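Long-range contacts in retinol dehydratase (Spodoptera frugiperda, PDB 1X8K), which probably converts retinol to anhydroretinol by way of a sulfonated intermediate, as a member of the sulfotransferase family: residues A[69-74]-A[192-197]; A[103-108]-A[162-167]. The protein carries 2 engineered substitutions. One frame throughout, in Å; residues are numbered along the deposited sequence.

Interaction 1: residues A[69-74]-A[192-197]; sequences ASYQRS and VSSFHH. With A3P (adenosine-3'-5'-diphosphate), chain H; ANR (anhydroretinol), chain E.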
loop_
_atom_site.group_PDB
_atom_site.type_symbol
_atom_site.label_atom_id
_atom_site.label_comp_id
_atom_site.label_asym_id
_atom_site.label_seq_id
_atom_site.Cartn_x
_atom_site.Cartn_y
_atom_site.Cartn_z
ATOM N N ALA A 69 -18.144 16.746 22.394
ATOM C CA ALA A 69 -17.199 15.689 22.012
ATOM C C ALA A 69 -17.827 14.705 21.036
ATOM O O ALA A 69 -19.050 14.685 20.831
ATOM C CB ALA A 69 -16.669 14.945 23.252
ATOM N N SER A 70 -16.994 13.866 20.443
ATOM C CA SER A 70 -17.452 12.997 19.378
ATOM C C SER A 70 -16.247 12.395 18.684
ATOM O O SER A 70 -15.179 13.026 18.615
ATOM C CB SER A 70 -18.232 13.836 18.365
ATOM O OG SER A 70 -17.392 14.853 17.830
ATOM N N TYR A 71 -16.396 11.185 18.158
ATOM C CA TYR A 71 -15.533 10.835 17.046
ATOM C C TYR A 71 -15.934 11.835 15.939
ATOM O O TYR A 71 -17.109 12.219 15.854
ATOM C CB TYR A 71 -15.680 9.377 16.600
ATOM C CG TYR A 71 -14.684 9.073 15.534
ATOM C CD1 TYR A 71 -13.384 8.653 15.860
ATOM C CD2 TYR A 71 -14.989 9.305 14.197
ATOM C CE1 TYR A 71 -12.429 8.424 14.870
ATOM C CE2 TYR A 71 -14.050 9.085 13.202
ATOM C CZ TYR A 71 -12.787 8.645 13.548
ATOM O OH TYR A 71 -11.890 8.452 12.550
ATOM N N GLN A 72 -14.984 12.300 15.127
ATOM C CA GLN A 72 -15.304 13.293 14.085
ATOM C C GLN A 72 -16.452 12.882 13.166
ATOM O O GLN A 72 -16.712 11.699 13.006
ATOM C CB GLN A 72 -14.075 13.578 13.239
ATOM C CG GLN A 72 -13.782 12.525 12.164
ATOM C CD GLN A 72 -12.622 12.936 11.283
ATOM O OE1 GLN A 72 -12.714 12.878 10.056
ATOM N NE2 GLN A 72 -11.532 13.376 11.904
ATOM N N ARG A 73 -17.123 13.873 12.572
ATOM C CA ARG A 73 -18.204 13.696 11.566
ATOM C C ARG A 73 -19.457 12.987 12.069
ATOM O O ARG A 73 -20.186 12.360 11.287
ATOM C CB ARG A 73 -17.690 13.061 10.268
ATOM C CG ARG A 73 -16.501 13.778 9.663
ATOM C CD ARG A 73 -16.747 15.241 9.426
ATOM N NE ARG A 73 -17.471 15.442 8.181
ATOM C CZ ARG A 73 -17.913 16.613 7.745
ATOM N NH1 ARG A 73 -17.716 17.700 8.462
ATOM N NH2 ARG A 73 -18.557 16.700 6.592
ATOM N N SER A 74 -19.696 13.120 13.378
ATOM C CA SER A 74 -20.839 12.521 14.075
ATOM C C SER A 74 -21.967 13.507 14.422
ATOM O O SER A 74 -23.005 13.070 14.896
ATOM C CB SER A 74 -20.387 11.819 15.367
ATOM O OG SER A 74 -19.236 11.015 15.175
ATOM N N VAL A 192 -17.972 7.314 5.490
ATOM C CA VAL A 192 -18.233 8.097 4.286
ATOM C C VAL A 192 -18.069 9.592 4.530
ATOM O O VAL A 192 -17.368 10.265 3.773
ATOM C CB VAL A 192 -19.621 7.836 3.689
ATOM C CG1 VAL A 192 -19.878 8.792 2.556
ATOM C CG2 VAL A 192 -19.745 6.381 3.206
ATOM N N SER A 193 -18.687 10.124 5.580
ATOM C CA SER A 193 -18.497 11.541 5.857
ATOM C C SER A 193 -17.018 11.869 6.008
ATOM O O SER A 193 -16.540 12.817 5.388
ATOM C CB SER A 193 -19.284 12.024 7.074
ATOM O OG SER A 193 -19.318 13.452 7.085
ATOM N N SER A 194 -16.305 11.071 6.799
ATOM C CA SER A 194 -14.879 11.280 7.036
ATOM C C SER A 194 -14.049 11.205 5.758
ATOM O O SER A 194 -13.056 11.924 5.602
ATOM C CB SER A 194 -14.343 10.254 8.028
ATOM O OG SER A 194 -14.520 10.721 9.335
ATOM N N PHE A 195 -14.452 10.319 4.855
ATOM C CA PHE A 195 -13.718 10.129 3.618
ATOM C C PHE A 195 -13.744 11.435 2.858
ATOM O O PHE A 195 -12.696 11.925 2.455
ATOM C CB PHE A 195 -14.338 9.003 2.812
ATOM C CG PHE A 195 -14.092 9.086 1.337
ATOM C CD1 PHE A 195 -12.857 8.763 0.807
ATOM C CD2 PHE A 195 -15.120 9.437 0.474
ATOM C CE1 PHE A 195 -12.638 8.803 -0.550
ATOM C CE2 PHE A 195 -14.915 9.480 -0.882
ATOM C CZ PHE A 195 -13.659 9.157 -1.392
ATOM N N HIS A 196 -14.942 12.002 2.709
ATOM C CA HIS A 196 -15.150 13.260 2.005
ATOM C C HIS A 196 -14.436 14.436 2.670
ATOM O O HIS A 196 -13.836 15.274 1.992
ATOM C CB HIS A 196 -16.644 13.548 1.880
ATOM C CG HIS A 196 -17.313 12.773 0.794
ATOM N ND1 HIS A 196 -17.233 13.129 -0.533
ATOM C CD2 HIS A 196 -18.073 11.655 0.835
ATOM C CE1 HIS A 196 -17.910 12.261 -1.263
ATOM N NE2 HIS A 196 -18.433 11.358 -0.457
ATOM N N HIS A 197 -14.491 14.483 3.994
ATOM C CA HIS A 197 -13.865 15.552 4.771
ATOM C C HIS A 197 -12.354 15.537 4.521
ATOM O O HIS A 197 -11.713 16.599 4.394
ATOM C CB HIS A 197 -14.206 15.342 6.241
ATOM C CG HIS A 197 -13.420 16.180 7.183
ATOM N ND1 HIS A 197 -12.186 15.803 7.659
ATOM C CD2 HIS A 197 -13.708 17.362 7.777
ATOM C CE1 HIS A 197 -11.737 16.728 8.488
ATOM N NE2 HIS A 197 -12.644 17.682 8.581
HETATM P P1 A3P H . -22.491 14.122 6.119
HETATM O O1P A3P H . -22.888 12.691 6.408
HETATM O O2P A3P H . -23.542 14.894 5.352
HETATM O O3P A3P H . -21.092 14.221 5.567
HETATM P P2 A3P H . -19.463 16.919 12.384
HETATM O O4P A3P H . -18.291 16.850 11.428
HETATM O O5P A3P H . -19.923 18.322 12.703
HETATM O O6P A3P H . -19.326 16.040 13.612
HETATM O "O5'" A3P H . -20.679 16.286 11.517
HETATM C "C5'" A3P H . -20.724 16.481 10.113
HETATM C "C4'" A3P H . -21.893 15.736 9.492
HETATM O "O4'" A3P H . -23.096 16.289 10.016
HETATM C "C3'" A3P H . -21.862 16.004 8.004
HETATM O "O3'" A3P H . -22.424 14.753 7.593
HETATM C "C2'" A3P H . -22.965 16.988 7.717
HETATM O "O2'" A3P H . -23.541 16.994 6.415
HETATM C "C1'" A3P H . -23.842 16.934 8.964
HETATM N N9 A3P H . -24.598 18.134 9.334
HETATM C C8 A3P H . -24.116 19.369 9.567
HETATM N N7 A3P H . -25.119 20.225 9.910
HETATM C C5 A3P H . -26.254 19.491 9.892
HETATM C C6 A3P H . -27.608 19.732 10.144
HETATM N N6 A3P H . -27.983 20.987 10.485
HETATM N N1 A3P H . -28.514 18.715 10.044
HETATM C C2 A3P H . -28.141 17.452 9.698
HETATM N N3 A3P H . -26.847 17.138 9.436
HETATM C C4 A3P H . -25.891 18.211 9.545
HETATM C C15 ANR E . -13.923 18.457 12.462
HETATM C C14 ANR E . -13.046 18.896 11.506
HETATM C C13 ANR E . -12.607 20.160 11.097
HETATM C C20 ANR E . -13.378 21.481 11.406
HETATM C C12 ANR E . -11.416 20.233 10.380
HETATM C C11 ANR E . -10.724 21.321 9.859
HETATM C C10 ANR E . -9.434 21.619 10.223
HETATM C C9 ANR E . -8.504 22.590 9.916
HETATM C C19 ANR E . -8.492 23.966 10.651
HETATM C C8 ANR E . -7.573 22.275 8.945
HETATM C C7 ANR E . -6.535 23.034 8.494
HETATM C C6 ANR E . -5.358 23.012 7.711
HETATM C C1 ANR E . -4.702 21.803 6.790
HETATM C C17 ANR E . -5.642 21.387 5.612
HETATM C C18 ANR E . -4.161 20.601 7.585
HETATM C C2 ANR E . -3.377 22.072 5.997
HETATM C C3 ANR E . -2.761 23.470 6.119
HETATM C C4 ANR E . -3.543 24.429 7.027
HETATM C C5 ANR E . -4.692 24.233 7.735
HETATM C C16 ANR E . -5.098 25.525 8.509
HETATM O O HOH W 1 -11.289 13.390 7.584
#

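Interaction 2: residues A[103-108]-A[162-167]; sequences YIYLDG and KTHLPL. With ANR (anhydroretinol), chain E.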
loop_
_atom_site.group_PDB
_atom_site.type_symbol
_atom_site.label_atom_id
_atom_site.label_comp_id
_atom_site.label_asym_id
_atom_site.label_seq_id
_atom_site.Cartn_x
_atom_site.Cartn_y
_atom_site.Cartn_z
ATOM N N TYR A 103 -16.079 28.555 19.803
ATOM C CA TYR A 103 -15.555 27.389 20.504
ATOM C C TYR A 103 -14.046 27.328 20.391
ATOM O O TYR A 103 -13.461 27.848 19.446
ATOM C CB TYR A 103 -16.123 26.097 19.923
ATOM C CG TYR A 103 -17.494 25.713 20.404
ATOM C CD1 TYR A 103 -18.607 26.451 20.026
ATOM C CD2 TYR A 103 -17.690 24.588 21.214
ATOM C CE1 TYR A 103 -19.879 26.105 20.445
ATOM C CE2 TYR A 103 -18.974 24.227 21.653
ATOM C CZ TYR A 103 -20.057 25.008 21.254
ATOM O OH TYR A 103 -21.332 24.711 21.650
ATOM N N ILE A 104 -13.408 26.678 21.347
ATOM C CA ILE A 104 -12.028 26.299 21.145
ATOM C C ILE A 104 -11.986 24.854 20.667
ATOM O O ILE A 104 -12.698 23.987 21.201
ATOM C CB ILE A 104 -11.195 26.504 22.406
ATOM C CG1 ILE A 104 -10.954 28.006 22.602
ATOM C CG2 ILE A 104 -9.858 25.795 22.267
ATOM C CD1 ILE A 104 -10.779 28.436 24.022
ATOM N N TYR A 105 -11.183 24.607 19.631
ATOM C CA TYR A 105 -10.997 23.269 19.097
ATOM C C TYR A 105 -9.743 22.685 19.750
ATOM O O TYR A 105 -8.631 22.736 19.202
ATOM C CB TYR A 105 -10.905 23.337 17.572
ATOM C CG TYR A 105 -10.854 22.017 16.827
ATOM C CD1 TYR A 105 -10.874 22.001 15.450
ATOM C CD2 TYR A 105 -10.771 20.791 17.492
ATOM C CE1 TYR A 105 -10.810 20.807 14.741
ATOM C CE2 TYR A 105 -10.704 19.594 16.794
ATOM C CZ TYR A 105 -10.726 19.614 15.420
ATOM O OH TYR A 105 -10.668 18.451 14.698
ATOM N N LEU A 106 -9.945 22.133 20.939
ATOM C CA LEU A 106 -8.878 21.568 21.763
ATOM C C LEU A 106 -7.757 20.845 21.025
ATOM O O LEU A 106 -6.590 21.135 21.285
ATOM C CB LEU A 106 -9.464 20.668 22.868
ATOM C CG LEU A 106 -8.527 20.012 23.897
ATOM C CD1 LEU A 106 -7.647 21.000 24.649
ATOM C CD2 LEU A 106 -9.377 19.249 24.858
ATOM N N ASP A 107 -8.111 19.918 20.130
ATOM C CA ASP A 107 -7.129 19.047 19.455
ATOM C C ASP A 107 -6.987 19.325 17.967
ATOM O O ASP A 107 -6.412 18.508 17.225
ATOM C CB ASP A 107 -7.499 17.572 19.626
ATOM C CG ASP A 107 -8.865 17.243 19.041
ATOM O OD1 ASP A 107 -9.812 17.994 19.356
ATOM O OD2 ASP A 107 -9.087 16.279 18.270
ATOM N N GLY A 108 -7.537 20.456 17.530
ATOM C CA GLY A 108 -7.404 20.889 16.146
ATOM C C GLY A 108 -5.956 21.198 15.774
ATOM O O GLY A 108 -5.543 21.008 14.637
ATOM N N LYS A 162 -14.671 22.419 21.821
ATOM C CA LYS A 162 -14.864 21.367 20.832
ATOM C C LYS A 162 -13.681 20.424 20.949
ATOM O O LYS A 162 -12.571 20.867 21.259
ATOM C CB LYS A 162 -14.901 21.977 19.420
ATOM C CG LYS A 162 -15.091 20.989 18.265
ATOM C CD LYS A 162 -14.990 21.689 16.914
ATOM C CE LYS A 162 -14.764 20.688 15.771
ATOM N NZ LYS A 162 -14.433 21.382 14.505
ATOM N N THR A 163 -13.911 19.132 20.713
ATOM C CA THR A 163 -12.826 18.153 20.739
ATOM C C THR A 163 -13.248 16.820 20.162
ATOM O O THR A 163 -14.396 16.393 20.336
ATOM C CB THR A 163 -12.272 17.942 22.176
ATOM O OG1 THR A 163 -11.089 17.127 22.117
ATOM C CG2 THR A 163 -13.231 17.107 23.019
ATOM N N HIS A 164 -12.303 16.161 19.496
ATOM C CA HIS A 164 -12.493 14.820 18.969
ATOM C C HIS A 164 -11.629 13.834 19.781
ATOM O O HIS A 164 -11.429 12.677 19.390
ATOM C CB HIS A 164 -12.162 14.811 17.482
ATOM C CG HIS A 164 -13.137 15.589 16.636
ATOM N ND1 HIS A 164 -14.495 15.327 16.610
ATOM C CD2 HIS A 164 -12.947 16.625 15.783
ATOM C CE1 HIS A 164 -15.090 16.158 15.778
ATOM N NE2 HIS A 164 -14.175 16.956 15.262
ATOM N N LEU A 165 -11.148 14.308 20.935
ATOM C CA LEU A 165 -10.367 13.501 21.884
ATOM C C LEU A 165 -11.184 12.489 22.706
ATOM O O LEU A 165 -12.290 12.782 23.181
ATOM C CB LEU A 165 -9.562 14.405 22.849
ATOM C CG LEU A 165 -8.388 15.237 22.302
ATOM C CD1 LEU A 165 -7.859 16.153 23.380
ATOM C CD2 LEU A 165 -7.261 14.379 21.716
ATOM N N PRO A 166 -10.623 11.291 22.876
ATOM C CA PRO A 166 -11.191 10.285 23.782
ATOM C C PRO A 166 -11.134 10.809 25.202
ATOM O O PRO A 166 -10.307 11.689 25.467
ATOM C CB PRO A 166 -10.222 9.111 23.645
ATOM C CG PRO A 166 -9.531 9.325 22.370
ATOM C CD PRO A 166 -9.418 10.799 22.190
ATOM N N LEU A 167 -11.972 10.299 26.103
ATOM C CA LEU A 167 -11.906 10.751 27.497
ATOM C C LEU A 167 -10.583 10.351 28.154
ATOM O O LEU A 167 -10.100 11.068 29.026
ATOM C CB LEU A 167 -13.100 10.275 28.348
ATOM C CG LEU A 167 -14.541 10.314 27.808
ATOM C CD1 LEU A 167 -15.479 9.354 28.564
ATOM C CD2 LEU A 167 -15.122 11.730 27.818
HETATM C C15 ANR E . -13.923 18.457 12.462
HETATM C C14 ANR E . -13.046 18.896 11.506
HETATM C C13 ANR E . -12.607 20.160 11.097
HETATM C C20 ANR E . -13.378 21.481 11.406
HETATM C C12 ANR E . -11.416 20.233 10.380
HETATM C C11 ANR E . -10.724 21.321 9.859
HETATM C C10 ANR E . -9.434 21.619 10.223
HETATM C C9 ANR E . -8.504 22.590 9.916
HETATM C C19 ANR E . -8.492 23.966 10.651
HETATM C C8 ANR E . -7.573 22.275 8.945
HETATM C C7 ANR E . -6.535 23.034 8.494
HETATM C C6 ANR E . -5.358 23.012 7.711
HETATM C C1 ANR E . -4.702 21.803 6.790
HETATM C C17 ANR E . -5.642 21.387 5.612
HETATM C C18 ANR E . -4.161 20.601 7.585
HETATM C C2 ANR E . -3.377 22.072 5.997
HETATM C C3 ANR E . -2.761 23.470 6.119
HETATM C C4 ANR E . -3.543 24.429 7.027
HETATM C C5 ANR E . -4.692 24.233 7.735
HETATM C C16 ANR E . -5.098 25.525 8.509
#

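Interaction 1: residues A[69-74]-A[192-197]
Arg73 NE donates to Ser193 OG at 2.9 Å, bent to 137° at the hydrogen and with the hydroxyl tilted from the guanidinium plane. Ser194 OG donates to Gln72 OE1, also at 2.9 Å, meeting the amide carbonyl at a C=O...donor angle of 109° and somewhat tilted from its plane. A water reinforces this second link: it donates to Gln72 OE1 and to Ser194 O and is also hydrogen-bonded to His197 ND1. Arg73 NH2 is bonded to Phe310 O, which helps fix the rotation of the guanidinium.

Packing accompanies these bonds. Bends at chi2 (-55°) and chi3 fold the Arg73 chain back, and its guanidinium ends layered between His197 CB on one face and A3P C5' on the other.

The same side chains reach both ligands. Arg73 NH1 makes a weak bond to the 5'-phosphate atom O4P (3.1 Å), whereas Ser193 OG bonds the 3'-phosphate through O3P, at a length too short to take literally at 2.75 Å resolution. His197 NE2 comes within 3.2 Å of ANR C14.

Residues 71-74 follow strand 66-70 and lead into Gly75, Thr76 and Thr77, which bond A3P; they match the 5'-phosphosulfate-binding loop of sulfotransferases, related to the P-loop. Strand 66-70 runs beside strand 179-184, and helix 187-201 faces the loop, with Ser194 packed on Phe213 of helix 210-218.

Interaction 2: residues A[103-108]-A[162-167]
Tyr105 and Lys162 pair across a parallel beta bridge, their side chains on the same face of the sheet. Lys162 N donates to Ile104 O at 2.6 Å, nearly straight (166°), and Leu106 N returns a bond to Lys162 O at 2.9 Å. The lysine chain, extended throughout, lays CE over the centre of the Tyr105 ring, 4.0 Å from its centroid, while NZ, displaced from the centre over the same face, makes the cation-pi contact; Gly108 CA backs the opposite face. At the far end of the tyrosine, OH meets the edge of the His164 ring at CD2 (3.1 Å), the two ring planes standing 84° apart. His164 ND1 is occupied by Ser70 O. Both residues line bound anhydroretinol, Lys162 NZ lying 3.3 Å from ANR C20 and His164 NE2 close to ANR C15.

This bridge adds strand 104-105 to the rim of the five-stranded parallel sheet of the sulfotransferase fold, next to strand 160-163. Beyond the strands, Asp107 takes over as the polar grip. With CG lodged between its backbone N and carbonyl carbon (chi1 60°), the carboxylate turns OD1 to two donors on one face of its plane: His164 N at 3.1 Å and Thr163 OG1 at 3.2 Å. Replacing Asp107 by an alanine would remove the carboxylate, and is likely to leave His164 N and Thr163 OG1 without this shared acceptor. Thr163 OG1 also accepts from Leu165 N in an ST turn. Alongside, Leu106 CD2 packs on Leu165 CD1 at 3.8 Å.

Packing is sparser at the start of 103-108: Tyr103 offers just a ring edge to Lys162 N, and partly exposed Ile104 turns its side chain away, onto helix 146-152.

In the fold
The two contacts lie about 13 Å apart between centres and meet on one parallel sheet, where strands 66-70 and 160-163 are neighbours. In chain order, 69-74 comes first, then 103-108 and 162-167, and finally 192-197, so interaction 2 is nested inside the loop that interaction 1 closes. They also touch directly, Gln72 CA lying 3.3 Å from His164 CE1. Interaction 1 ties the sheet's phosphate-binding loop to helix 187-201, whereas interaction 2 adds the edge strand 104-105. Both reach anhydroretinol, consistent with a cleft in which the lipid chain ends beside the nucleotide, lined by the end of strand 160-163 with its following loop on one side and by helix 187-201 on the other.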